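Local structure of teichoic acid biosynthesis protein F (Staphylococcus epidermidis, 3L7I) at residues Thr442-Asp454 with Ser489-Glu501. The protein is a teichoic acid biosynthesis protein whose modelled part is built of two parallel-sheet domains of the GT-B type. Sequence-based numbering, arbitrary orientation.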
loop_
_atom_site.group_PDB
_atom_site.type_symbol
_atom_site.label_atom_id
_atom_site.label_comp_id
_atom_site.label_asym_id
_atom_site.label_seq_id
_atom_site.Cartn_x
_atom_site.Cartn_y
_atom_site.Cartn_z
ATOM N N THR A 442 -26.841 -24.927 22.891
ATOM C CA THR A 442 -27.489 -25.694 23.931
ATOM C C THR A 442 -27.838 -24.754 25.036
ATOM O O THR A 442 -28.712 -25.037 25.854
ATOM C CB THR A 442 -26.546 -26.733 24.464
ATOM O OG1 THR A 442 -25.470 -26.072 25.139
ATOM C CG2 THR A 442 -25.965 -27.529 23.318
ATOM N N TRP A 443 -27.152 -23.610 25.026
ATOM C CA TRP A 443 -27.054 -22.703 26.183
ATOM C C TRP A 443 -26.735 -23.501 27.456
ATOM O O TRP A 443 -26.417 -24.684 27.381
ATOM C CB TRP A 443 -28.299 -21.808 26.343
ATOM C CG TRP A 443 -28.041 -20.583 27.180
ATOM C CD1 TRP A 443 -28.624 -20.266 28.358
ATOM C CD2 TRP A 443 -27.105 -19.533 26.898
ATOM N NE1 TRP A 443 -28.119 -19.081 28.831
ATOM C CE2 TRP A 443 -27.183 -18.614 27.957
ATOM C CE3 TRP A 443 -26.208 -19.286 25.852
ATOM C CZ2 TRP A 443 -26.406 -17.468 28.005
ATOM C CZ3 TRP A 443 -25.432 -18.136 25.901
ATOM C CH2 TRP A 443 -25.542 -17.241 26.970
ATOM N N HIS A 444 -26.801 -22.877 28.616
ATOM C CA HIS A 444 -26.340 -23.558 29.812
ATOM C C HIS A 444 -27.233 -23.284 31.018
ATOM O O HIS A 444 -26.735 -22.976 32.101
ATOM C CB HIS A 444 -24.917 -23.105 30.134
ATOM C CG HIS A 444 -24.768 -21.623 30.114
ATOM N ND1 HIS A 444 -24.186 -20.951 29.069
ATOM C CD2 HIS A 444 -25.203 -20.678 30.978
ATOM C CE1 HIS A 444 -24.226 -19.648 29.304
ATOM N NE2 HIS A 444 -24.843 -19.459 30.451
ATOM N N GLY A 445 -28.542 -23.368 30.855
ATOM C CA GLY A 445 -29.383 -23.319 32.034
ATOM C C GLY A 445 -30.608 -22.436 32.034
ATOM O O GLY A 445 -30.630 -21.389 31.397
ATOM N N THR A 446 -31.625 -22.878 32.768
ATOM C CA THR A 446 -32.851 -22.125 32.931
ATOM C C THR A 446 -32.527 -20.799 33.587
ATOM O O THR A 446 -31.907 -20.777 34.650
ATOM C CB THR A 446 -33.868 -22.865 33.833
ATOM O OG1 THR A 446 -34.348 -24.050 33.177
ATOM C CG2 THR A 446 -35.040 -21.958 34.134
ATOM N N PRO A 447 -32.943 -19.680 32.962
ATOM C CA PRO A 447 -32.528 -18.383 33.504
ATOM C C PRO A 447 -33.319 -18.046 34.752
ATOM O O PRO A 447 -34.507 -18.341 34.832
ATOM C CB PRO A 447 -32.872 -17.400 32.383
ATOM C CG PRO A 447 -33.146 -18.232 31.195
ATOM C CD PRO A 447 -33.695 -19.526 31.710
ATOM N N LEU A 448 -32.635 -17.461 35.728
ATOM C CA LEU A 448 -33.283 -16.853 36.876
ATOM C C LEU A 448 -33.047 -15.353 36.764
ATOM O O LEU A 448 -33.946 -14.554 37.018
ATOM C CB LEU A 448 -32.689 -17.386 38.169
ATOM C CG LEU A 448 -32.980 -16.563 39.415
ATOM C CD1 LEU A 448 -34.300 -16.995 39.995
ATOM C CD2 LEU A 448 -31.862 -16.708 40.434
ATOM N N LYS A 449 -31.844 -14.974 36.358
ATOM C CA LYS A 449 -31.517 -13.570 36.171
ATOM C C LYS A 449 -31.797 -13.110 34.725
ATOM O O LYS A 449 -31.582 -13.857 33.768
ATOM C CB LYS A 449 -30.040 -13.310 36.541
ATOM C CG LYS A 449 -29.683 -13.522 38.030
ATOM C CD LYS A 449 -28.194 -13.884 38.230
ATOM C CE LYS A 449 -27.765 -13.943 39.719
ATOM N NZ LYS A 449 -27.259 -12.606 40.254
ATOM N N ARG A 450 -32.266 -11.877 34.570
ATOM C CA ARG A 450 -32.511 -11.317 33.244
ATOM C C ARG A 450 -31.224 -11.195 32.434
ATOM O O ARG A 450 -30.201 -10.753 32.956
ATOM C CB ARG A 450 -33.174 -9.939 33.354
ATOM C CG ARG A 450 -34.482 -9.926 34.111
ATOM C CD ARG A 450 -35.094 -8.527 34.131
ATOM N NE ARG A 450 -35.833 -8.224 32.902
ATOM C CZ ARG A 450 -37.127 -8.490 32.716
ATOM N NH1 ARG A 450 -37.846 -9.068 33.687
ATOM N NH2 ARG A 450 -37.702 -8.175 31.558
ATOM N N LEU A 451 -31.286 -11.565 31.156
ATOM C CA LEU A 451 -30.110 -11.514 30.270
ATOM C C LEU A 451 -30.404 -11.019 28.858
ATOM O O LEU A 451 -31.540 -11.094 28.387
ATOM C CB LEU A 451 -29.425 -12.889 30.161
ATOM C CG LEU A 451 -30.253 -14.172 30.030
ATOM C CD1 LEU A 451 -31.660 -13.915 29.537
ATOM C CD2 LEU A 451 -29.537 -15.133 29.128
ATOM N N ALA A 452 -29.365 -10.548 28.177
ATOM C CA ALA A 452 -29.465 -10.174 26.767
ATOM C C ALA A 452 -30.471 -9.028 26.540
ATOM O O ALA A 452 -30.328 -7.958 27.127
ATOM C CB ALA A 452 -29.803 -11.388 25.922
ATOM N N ASN A 453 -31.475 -9.239 25.691
ATOM C CA ASN A 453 -32.445 -8.189 25.391
ATOM C C ASN A 453 -33.104 -7.596 26.656
ATOM O O ASN A 453 -33.495 -6.416 26.702
ATOM C CB ASN A 453 -33.523 -8.745 24.474
ATOM C CG ASN A 453 -34.084 -7.698 23.547
ATOM O OD1 ASN A 453 -33.604 -6.563 23.507
ATOM N ND2 ASN A 453 -35.099 -8.076 22.779
ATOM N N ASP A 454 -33.194 -8.428 27.687
ATOM C CA ASP A 454 -34.037 -8.147 28.833
ATOM C C ASP A 454 -33.345 -7.342 29.908
ATOM O O ASP A 454 -34.008 -6.826 30.800
ATOM C CB ASP A 454 -34.597 -9.446 29.414
ATOM C CG ASP A 454 -35.631 -10.086 28.500
ATOM O OD1 ASP A 454 -35.930 -9.460 27.455
ATOM O OD2 ASP A 454 -36.152 -11.191 28.817
ATOM N N SER A 489 -38.503 -21.257 29.981
ATOM C CA SER A 489 -37.284 -20.893 29.273
ATOM C C SER A 489 -37.557 -20.533 27.813
ATOM O O SER A 489 -37.037 -19.547 27.319
ATOM C CB SER A 489 -36.231 -22.002 29.376
ATOM O OG SER A 489 -35.515 -21.906 30.595
ATOM N N THR A 490 -38.367 -21.328 27.125
ATOM C CA THR A 490 -38.753 -20.992 25.765
ATOM C C THR A 490 -39.330 -19.584 25.674
ATOM O O THR A 490 -38.953 -18.817 24.804
ATOM C CB THR A 490 -39.815 -21.952 25.200
ATOM O OG1 THR A 490 -39.328 -23.300 25.224
ATOM C CG2 THR A 490 -40.173 -21.562 23.768
ATOM N N GLU A 491 -40.255 -19.247 26.563
ATOM C CA GLU A 491 -40.958 -17.972 26.461
ATOM C C GLU A 491 -39.978 -16.821 26.671
ATOM O O GLU A 491 -40.050 -15.796 25.988
ATOM C CB GLU A 491 -42.109 -17.913 27.464
ATOM C CG GLU A 491 -43.430 -17.475 26.848
ATOM C CD GLU A 491 -44.130 -18.589 26.050
ATOM O OE1 GLU A 491 -44.951 -19.331 26.648
ATOM O OE2 GLU A 491 -43.879 -18.712 24.824
ATOM N N ILE A 492 -39.062 -17.017 27.618
ATOM C CA ILE A 492 -37.983 -16.088 27.907
ATOM C C ILE A 492 -37.015 -16.012 26.737
ATOM O O ILE A 492 -36.523 -14.940 26.415
ATOM C CB ILE A 492 -37.196 -16.523 29.153
ATOM C CG1 ILE A 492 -38.032 -16.333 30.411
ATOM C CG2 ILE A 492 -35.899 -15.744 29.296
ATOM C CD1 ILE A 492 -37.440 -17.011 31.622
ATOM N N PHE A 493 -36.725 -17.139 26.096
ATOM C CA PHE A 493 -35.735 -17.119 25.025
ATOM C C PHE A 493 -36.261 -16.386 23.815
ATOM O O PHE A 493 -35.521 -15.657 23.165
ATOM C CB PHE A 493 -35.275 -18.521 24.624
ATOM C CG PHE A 493 -34.431 -19.188 25.654
ATOM C CD1 PHE A 493 -33.810 -18.447 26.630
ATOM C CD2 PHE A 493 -34.252 -20.559 25.644
ATOM C CE1 PHE A 493 -33.051 -19.058 27.582
ATOM C CE2 PHE A 493 -33.493 -21.176 26.598
ATOM C CZ PHE A 493 -32.896 -20.425 27.573
ATOM N N ARG A 494 -37.537 -16.595 23.517
ATOM C CA ARG A 494 -38.183 -15.950 22.392
ATOM C C ARG A 494 -38.054 -14.421 22.474
ATOM O O ARG A 494 -38.041 -13.734 21.460
ATOM C CB ARG A 494 -39.641 -16.404 22.315
ATOM C CG ARG A 494 -40.535 -15.479 21.529
ATOM C CD ARG A 494 -41.500 -16.256 20.667
ATOM N NE ARG A 494 -42.289 -17.208 21.443
ATOM C CZ ARG A 494 -43.246 -17.969 20.920
ATOM N NH1 ARG A 494 -43.518 -17.888 19.622
ATOM N NH2 ARG A 494 -43.926 -18.811 21.688
ATOM N N SER A 495 -37.926 -13.898 23.685
ATOM C CA SER A 495 -37.741 -12.470 23.914
ATOM C C SER A 495 -36.273 -12.058 24.133
ATOM O O SER A 495 -35.779 -11.115 23.513
ATOM C CB SER A 495 -38.577 -12.044 25.136
ATOM O OG SER A 495 -38.092 -10.845 25.741
ATOM N N ALA A 496 -35.592 -12.769 25.031
ATOM C CA ALA A 496 -34.263 -12.392 25.513
ATOM C C ALA A 496 -33.160 -12.622 24.487
ATOM O O ALA A 496 -32.097 -11.989 24.548
ATOM C CB ALA A 496 -33.935 -13.135 26.807
ATOM N N PHE A 497 -33.416 -13.531 23.551
ATOM C CA PHE A 497 -32.426 -13.882 22.548
ATOM C C PHE A 497 -32.877 -13.576 21.127
ATOM O O PHE A 497 -32.219 -13.988 20.176
ATOM C CB PHE A 497 -32.089 -15.371 22.635
ATOM C CG PHE A 497 -31.252 -15.745 23.824
ATOM C CD1 PHE A 497 -31.370 -17.015 24.395
ATOM C CD2 PHE A 497 -30.350 -14.842 24.365
ATOM C CE1 PHE A 497 -30.588 -17.374 25.499
ATOM C CE2 PHE A 497 -29.573 -15.185 25.456
ATOM C CZ PHE A 497 -29.684 -16.446 26.028
ATOM N N TRP A 498 -33.991 -12.867 20.977
ATOM C CA TRP A 498 -34.529 -12.591 19.651
ATOM C C TRP A 498 -34.630 -13.900 18.862
ATOM O O TRP A 498 -34.020 -14.024 17.791
ATOM C CB TRP A 498 -33.607 -11.630 18.870
ATOM C CG TRP A 498 -33.192 -10.327 19.555
ATOM C CD1 TRP A 498 -33.853 -9.123 19.514
ATOM C CD2 TRP A 498 -32.013 -10.101 20.342
ATOM N NE1 TRP A 498 -33.175 -8.183 20.246
ATOM C CE2 TRP A 498 -32.041 -8.751 20.759
ATOM C CE3 TRP A 498 -30.947 -10.914 20.747
ATOM C CZ2 TRP A 498 -31.046 -8.193 21.555
ATOM C CZ3 TRP A 498 -29.947 -10.357 21.538
ATOM C CH2 TRP A 498 -30.004 -9.004 21.927
ATOM N N MET A 499 -35.355 -14.887 19.377
ATOM C CA MET A 499 -35.417 -16.192 18.707
ATOM C C MET A 499 -36.812 -16.497 18.175
ATOM O O MET A 499 -37.802 -16.004 18.705
ATOM C CB MET A 499 -34.993 -17.308 19.665
ATOM C CG MET A 499 -33.519 -17.334 19.981
ATOM S SD MET A 499 -32.599 -18.189 18.694
ATOM C CE MET A 499 -33.816 -19.408 18.255
ATOM N N ASP A 500 -36.897 -17.309 17.127
ATOM C CA ASP A 500 -38.190 -17.813 16.689
ATOM C C ASP A 500 -38.462 -19.084 17.469
ATOM O O ASP A 500 -37.533 -19.818 17.773
ATOM C CB ASP A 500 -38.177 -18.140 15.194
ATOM C CG ASP A 500 -37.717 -16.975 14.333
ATOM O OD1 ASP A 500 -38.245 -15.849 14.499
ATOM O OD2 ASP A 500 -36.834 -17.199 13.473
ATOM N N GLU A 501 -39.719 -19.362 17.798
ATOM C CA GLU A 501 -40.024 -20.612 18.479
ATOM C C GLU A 501 -39.668 -21.764 17.556
ATOM O O GLU A 501 -39.344 -22.863 17.994
ATOM C CB GLU A 501 -41.496 -20.680 18.885
ATOM C CG GLU A 501 -41.886 -22.006 19.545
ATOM C CD GLU A 501 -43.072 -21.880 20.503
ATOM O OE1 GLU A 501 -44.049 -21.172 20.156
ATOM O OE2 GLU A 501 -43.022 -22.497 21.600
#
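Loop 442-454 runs past helix 489-496, coming nearest at T446 with S489, where the serine hydroxyl makes the contact, and at N453 with A496 (CA atoms 4.6 Å apart), where N453 N is modelled as donating to A496 O at the last turn of the helix, although the place of that oxygen is uncertain. The side chains of W443, P447 and L451 make the apolar part. CG of P447 lies 3.7 Å from CE1 of F493, its rigid ring resting against F493 and, more loosely, I492, without a backbone N-H to satisfy. W443 has CG anti to its own N (chi1 -160°), which brings the indole to F497: CZ of the phenyl points at the centre of one indole face in an edge-to-face pair, planes at 68°, while H444 CE1 lies over the rim of the opposite face. CD2 of L451 reaches the same F497 CZ, and its CD1 meets the methyl of A496, small enough to let the loop come close. Polar groups finish the helix end. The N453 amide gives ND2 to S495 O at 3.2 Å, with the acceptor in the amide plane, and its CB lies over a face of W498. S495 OG bonds weakly to D454 OD1, whereas OD2 of D454 is taken by Y655. Within this GT-B-like fold, the loop follows strand 438-441; F493 and F497 also pack on L482 of strand 481-484, and A452 and W498 on F472 of helix 465-476.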